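Local coordinates for protein 7beta-hydroxysteroid dehydrogenase (Collinsella aerofaciens, PDB 5FYD) that reduces the 7-oxo group of 7-oxo-lithocholate to ursodeoxycholate with NADPH, as a homodimeric short-chain dehydrogenase/reductase, at residues 61-66 against 73-78; 121-126 against 136-141. One frame throughout, in Å; residues are numbered along the deposited sequence.

Contact 1: 61-66 against 73-78; sequences KVVRAD and AETVFA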
loop_
_atom_site.group_PDB
_atom_site.type_symbol
_atom_site.label_atom_id
_atom_site.label_comp_id
_atom_site.label_asym_id
_atom_site.label_seq_id
_atom_site.Cartn_x
_atom_site.Cartn_y
_atom_site.Cartn_z
ATOM N N LYS A 61 14.358 13.097 -20.748
ATOM C CA LYS A 61 15.370 12.058 -20.727
ATOM C C LYS A 61 14.989 11.083 -19.642
ATOM O O LYS A 61 14.722 11.495 -18.515
ATOM C CB LYS A 61 16.724 12.675 -20.411
ATOM C CG LYS A 61 17.911 11.769 -20.683
ATOM C CD LYS A 61 19.218 12.521 -20.466
ATOM C CE LYS A 61 19.478 13.632 -21.482
ATOM N NZ LYS A 61 20.202 13.119 -22.681
ATOM N N VAL A 62 14.946 9.805 -19.980
ATOM C CA VAL A 62 14.544 8.763 -19.034
ATOM C C VAL A 62 15.798 8.039 -18.611
ATOM O O VAL A 62 16.587 7.627 -19.476
ATOM C CB VAL A 62 13.570 7.775 -19.699
ATOM C CG1 VAL A 62 13.415 6.501 -18.865
ATOM C CG2 VAL A 62 12.225 8.458 -19.915
ATOM N N VAL A 63 15.971 7.883 -17.300
ATOM C CA VAL A 63 17.125 7.195 -16.738
ATOM C C VAL A 63 16.591 6.083 -15.824
ATOM O O VAL A 63 15.919 6.349 -14.828
ATOM C CB VAL A 63 18.060 8.156 -15.964
ATOM C CG1 VAL A 63 19.278 7.413 -15.415
ATOM C CG2 VAL A 63 18.481 9.335 -16.818
ATOM N N ARG A 64 16.864 4.828 -16.177
ATOM C CA ARG A 64 16.528 3.729 -15.310
ATOM C C ARG A 64 17.640 3.577 -14.284
ATOM O O ARG A 64 18.800 3.386 -14.650
ATOM C CB ARG A 64 16.348 2.414 -16.087
ATOM C CG ARG A 64 15.651 1.375 -15.220
ATOM C CD ARG A 64 16.086 -0.066 -15.434
ATOM N NE ARG A 64 15.713 -0.845 -14.232
ATOM C CZ ARG A 64 16.485 -1.050 -13.151
ATOM N NH1 ARG A 64 17.738 -0.591 -13.074
ATOM N NH2 ARG A 64 16.006 -1.763 -12.133
ATOM N N ALA A 65 17.294 3.737 -13.005
ATOM C CA ALA A 65 18.213 3.467 -11.908
ATOM C C ALA A 65 17.442 3.024 -10.682
ATOM O O ALA A 65 16.335 3.516 -10.416
ATOM C CB ALA A 65 19.069 4.681 -11.583
ATOM N N ASP A 66 18.026 2.088 -9.936
ATOM C CA ASP A 66 17.417 1.606 -8.707
ATOM C C ASP A 66 18.224 2.227 -7.587
ATOM O O ASP A 66 19.396 1.890 -7.402
ATOM C CB ASP A 66 17.480 0.078 -8.680
ATOM C CG ASP A 66 16.890 -0.517 -7.433
ATOM O OD1 ASP A 66 16.799 0.168 -6.380
ATOM O OD2 ASP A 66 16.487 -1.701 -7.516
ATOM N N ALA A 73 23.586 6.550 -8.467
ATOM C CA ALA A 73 23.854 7.978 -8.602
ATOM C C ALA A 73 24.774 8.256 -9.786
ATOM O O ALA A 73 24.513 9.149 -10.565
ATOM C CB ALA A 73 24.454 8.544 -7.331
ATOM N N GLU A 74 25.821 7.444 -9.934
ATOM C CA GLU A 74 26.731 7.569 -11.073
ATOM C C GLU A 74 26.056 7.392 -12.442
ATOM O O GLU A 74 26.424 8.068 -13.414
ATOM C CB GLU A 74 27.900 6.577 -10.914
ATOM C CG GLU A 74 28.837 6.959 -9.783
ATOM C CD GLU A 74 29.571 8.263 -10.028
ATOM O OE1 GLU A 74 29.832 8.605 -11.217
ATOM O OE2 GLU A 74 29.864 8.956 -9.030
ATOM N N THR A 75 25.061 6.517 -12.514
ATOM C CA THR A 75 24.252 6.350 -13.725
ATOM C C THR A 75 23.549 7.660 -14.051
ATOM O O THR A 75 23.551 8.127 -15.194
ATOM C CB THR A 75 23.232 5.230 -13.538
ATOM O OG1 THR A 75 23.944 3.993 -13.415
ATOM C CG2 THR A 75 22.254 5.118 -14.689
ATOM N N VAL A 76 22.994 8.275 -13.022
ATOM C CA VAL A 76 22.328 9.572 -13.181
ATOM C C VAL A 76 23.324 10.652 -13.630
ATOM O O VAL A 76 23.048 11.402 -14.567
ATOM C CB VAL A 76 21.628 10.003 -11.882
ATOM C CG1 VAL A 76 21.041 11.394 -12.020
ATOM C CG2 VAL A 76 20.548 8.997 -11.511
ATOM N N PHE A 77 24.470 10.734 -12.965
ATOM C CA PHE A 77 25.446 11.765 -13.297
ATOM C C PHE A 77 25.918 11.655 -14.736
ATOM O O PHE A 77 26.162 12.690 -15.404
ATOM C CB PHE A 77 26.682 11.726 -12.386
ATOM C CG PHE A 77 26.377 11.776 -10.906
ATOM C CD1 PHE A 77 25.194 12.308 -10.407
ATOM C CD2 PHE A 77 27.304 11.272 -10.016
ATOM C CE1 PHE A 77 24.952 12.309 -9.031
ATOM C CE2 PHE A 77 27.080 11.278 -8.650
ATOM C CZ PHE A 77 25.908 11.801 -8.159
ATOM N N ALA A 78 26.097 10.420 -15.206
ATOM C CA ALA A 78 26.525 10.216 -16.598
ATOM C C ALA A 78 25.430 10.685 -17.555
ATOM O O ALA A 78 25.740 11.324 -18.576
ATOM C CB ALA A 78 26.905 8.759 -16.857
#
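The methyl CG2 of Thr75 rests against the methyl CG1 of Val63 at 3.8 Å, and this pair is the centre of a small apolar interface between an edge strand and the helix that follows it. The two side chains run antiparallel alongside one another, meeting flank to flank. The same Thr75 CG2 lies 3.9 Å from the carbonyl O of Arg64 and 4.5 Å from Ala65 CB, which makes one methyl the meeting point for three consecutive residues of 61-66. The chi1 torsion of Thr75 explains this: CG2 lies anti to the backbone N, which presents the methyl to the strand and leaves OG1 beside that N. The hydroxyl is hydrogen-bonded to the carbonyl O of Gly71, the residue just ahead of the helix, so threonine can offer carbon to the strand while its oxygen is satisfied. Val63 CG1 also reaches Val76, with 4.4 Å to its CG2.

Strand 61-64 and helix 73-78 run nearly antiparallel, at 159° with axes 8.9 Å apart. Such closeness suits small and beta-branched side chains: Ala65 adds a single methyl, and the valines are compact. Further out, Val63 also touches Val36 and Val38 of the adjoining strand, and Val76 packs on Val38, Leu12 and Leu14, tying the helix to the interior of the Rossmann sheet. Arg64 starts away from the helix, and its side chain touches Glu42 and lies close to Arg40, which binds NADP(+), while Asp66, just past the strand, itself binds NADP(+) and hydrogen-bonds Ser68 through OD1. No hydrogen bond joins the two segments; their contact is purely van der Waals, so shape rather than polarity fits this helix against the strand leading to the cofactor site.

Contact 2: 121-126 against 136-141; sequences KCFHHY and GAVINV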
loop_
_atom_site.group_PDB
_atom_site.type_symbol
_atom_site.label_atom_id
_atom_site.label_comp_id
_atom_site.label_asym_id
_atom_site.label_seq_id
_atom_site.Cartn_x
_atom_site.Cartn_y
_atom_site.Cartn_z
ATOM N N LYS A 121 24.748 11.548 -2.359
ATOM C CA LYS A 121 25.567 11.610 -3.570
ATOM C C LYS A 121 24.947 12.580 -4.563
ATOM O O LYS A 121 25.638 13.444 -5.111
ATOM C CB LYS A 121 25.712 10.220 -4.217
ATOM C CG LYS A 121 26.678 9.300 -3.485
ATOM C CD LYS A 121 26.821 7.982 -4.232
ATOM C CE LYS A 121 28.010 7.189 -3.719
ATOM N NZ LYS A 121 28.210 6.004 -4.607
ATOM N N CYS A 122 23.636 12.442 -4.768
ATOM C CA CYS A 122 22.938 13.302 -5.708
ATOM C C CYS A 122 22.942 14.730 -5.210
ATOM O O CYS A 122 23.247 15.645 -5.968
ATOM C CB CYS A 122 21.519 12.806 -5.959
ATOM S SG CYS A 122 21.466 11.289 -6.922
ATOM N N PHE A 123 22.598 14.932 -3.942
ATOM C CA PHE A 123 22.512 16.294 -3.384
ATOM C C PHE A 123 23.873 16.989 -3.498
ATOM O O PHE A 123 23.951 18.134 -3.923
ATOM C CB PHE A 123 22.104 16.221 -1.927
ATOM C CG PHE A 123 21.547 17.492 -1.311
ATOM C CD1 PHE A 123 21.183 18.626 -2.032
ATOM C CD2 PHE A 123 21.318 17.485 0.067
ATOM C CE1 PHE A 123 20.670 19.736 -1.385
ATOM C CE2 PHE A 123 20.778 18.568 0.715
ATOM C CZ PHE A 123 20.449 19.701 -0.014
ATOM N N HIS A 124 24.930 16.251 -3.171
ATOM C CA HIS A 124 26.288 16.792 -3.229
ATOM C C HIS A 124 26.695 17.159 -4.653
ATOM O O HIS A 124 27.184 18.246 -4.904
ATOM C CB HIS A 124 27.275 15.774 -2.670
ATOM C CG HIS A 124 28.700 16.210 -2.740
ATOM N ND1 HIS A 124 29.598 15.666 -3.626
ATOM C CD2 HIS A 124 29.388 17.125 -2.017
ATOM C CE1 HIS A 124 30.787 16.216 -3.437
ATOM N NE2 HIS A 124 30.683 17.104 -2.469
ATOM N N HIS A 125 26.463 16.238 -5.574
ATOM C CA HIS A 125 26.894 16.410 -6.956
ATOM C C HIS A 125 26.205 17.624 -7.589
ATOM O O HIS A 125 26.876 18.515 -8.138
ATOM C CB HIS A 125 26.604 15.127 -7.690
ATOM C CG HIS A 125 26.977 15.147 -9.127
ATOM N ND1 HIS A 125 28.164 14.628 -9.590
ATOM C CD2 HIS A 125 26.298 15.575 -10.210
ATOM C CE1 HIS A 125 28.217 14.780 -10.900
ATOM N NE2 HIS A 125 27.088 15.328 -11.302
ATOM N N TYR A 126 24.879 17.701 -7.455
ATOM C CA TYR A 126 24.140 18.814 -8.056
ATOM C C TYR A 126 24.327 20.113 -7.296
ATOM O O TYR A 126 24.331 21.178 -7.929
ATOM C CB TYR A 126 22.684 18.430 -8.362
ATOM C CG TYR A 126 22.685 17.346 -9.410
ATOM C CD1 TYR A 126 22.912 17.645 -10.746
ATOM C CD2 TYR A 126 22.538 16.019 -9.055
ATOM C CE1 TYR A 126 22.984 16.643 -11.705
ATOM C CE2 TYR A 126 22.612 15.014 -9.997
ATOM C CZ TYR A 126 22.836 15.321 -11.323
ATOM O OH TYR A 126 22.907 14.323 -12.286
ATOM N N GLY A 136 20.382 27.781 -9.343
ATOM C CA GLY A 136 19.716 26.486 -9.275
ATOM C C GLY A 136 18.737 26.352 -8.144
ATOM O O GLY A 136 18.630 27.223 -7.291
ATOM N N ALA A 137 18.039 25.225 -8.113
ATOM C CA ALA A 137 17.099 24.977 -7.033
ATOM C C ALA A 137 17.029 23.520 -6.671
ATOM O O ALA A 137 17.147 22.651 -7.540
ATOM C CB ALA A 137 15.739 25.482 -7.423
ATOM N N VAL A 138 16.852 23.246 -5.384
ATOM C CA VAL A 138 16.650 21.897 -4.903
ATOM C C VAL A 138 15.440 21.905 -3.986
ATOM O O VAL A 138 15.359 22.745 -3.085
ATOM C CB VAL A 138 17.849 21.380 -4.089
ATOM C CG1 VAL A 138 17.574 19.954 -3.560
ATOM C CG2 VAL A 138 19.113 21.408 -4.930
ATOM N N ILE A 139 14.514 20.980 -4.204
ATOM C CA ILE A 139 13.445 20.706 -3.226
ATOM C C ILE A 139 13.512 19.243 -2.911
ATOM O O ILE A 139 13.239 18.426 -3.768
ATOM C CB ILE A 139 12.035 21.053 -3.759
ATOM C CG1 ILE A 139 11.941 22.548 -4.086
ATOM C CG2 ILE A 139 10.957 20.632 -2.741
ATOM C CD1 ILE A 139 10.652 22.928 -4.802
ATOM N N ASN A 140 13.898 18.904 -1.692
ATOM C CA ASN A 140 13.920 17.518 -1.283
ATOM C C ASN A 140 12.696 17.207 -0.443
ATOM O O ASN A 140 12.149 18.070 0.234
ATOM C CB ASN A 140 15.192 17.182 -0.519
ATOM C CG ASN A 140 16.414 17.282 -1.375
ATOM O OD1 ASN A 140 16.392 16.943 -2.562
ATOM N ND2 ASN A 140 17.511 17.750 -0.784
ATOM N N VAL A 141 12.269 15.955 -0.499
ATOM C CA VAL A 141 11.042 15.517 0.152
ATOM C C VAL A 141 11.356 14.713 1.405
ATOM O O VAL A 141 12.081 13.714 1.359
ATOM C CB VAL A 141 10.206 14.700 -0.838
ATOM C CG1 VAL A 141 8.922 14.196 -0.184
ATOM C CG2 VAL A 141 9.913 15.548 -2.059
#
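Helix 121-126 stands off strand 136-141, with the CA atoms of Phe123 and Val138 still 8.3 Å apart at their nearest, so a long side chain has to span the gap. Phe123 does so: with CG anti to its backbone N (chi1 -161°), the ring extends from the helix to the sheet. Its CE1 meets Val138 CG1 at 3.8 Å, an oblique apolar contact in which the branched valine supplies a compact methyl. Asn140 comes over one ring face, its ND2 3.5 Å above the plane and over the centre, with the amide plane turned 86° from the ring. The amide is not left to the ring alone in this buried setting: ND2 is hydrogen-bonded to Thr167 OG1, and OD1 accepts from the backbone N of Tyr90. These two bonds fix the rotation of the amide and explain how asparagine can be accommodated here.

Around the pair, Phe123 also touches Met166 and Val170 of helix 154-173 and Val181 of strand 179-186, while Val138 packs on Met88 of strand 85-90. The ring thus lies where two helices meet over strands 136-143 and 179-186.

Both contacts set a helix against the same parallel Rossmann sheet, but at different depths. Contact 1 lies on 60-64, one of the two outermost strands of the sheet within the chain, and is largely buried, though Thr75 is partly exposed and Arg64 exposed; its centre is about 17 Å from that of the chain. Contact 2 is wholly buried on strand 136-143, about 10 Å from that centre. At the edge, short aliphatic groups suffice because strand and helix lie close, whereas in the core an aromatic ring bridges a wider gap and meets an amide tied to other elements. Their two helices also touch directly: the rings of Phe77 and His125 stack, and Val76 CG1 lies 3.5 Å from Tyr126 OH.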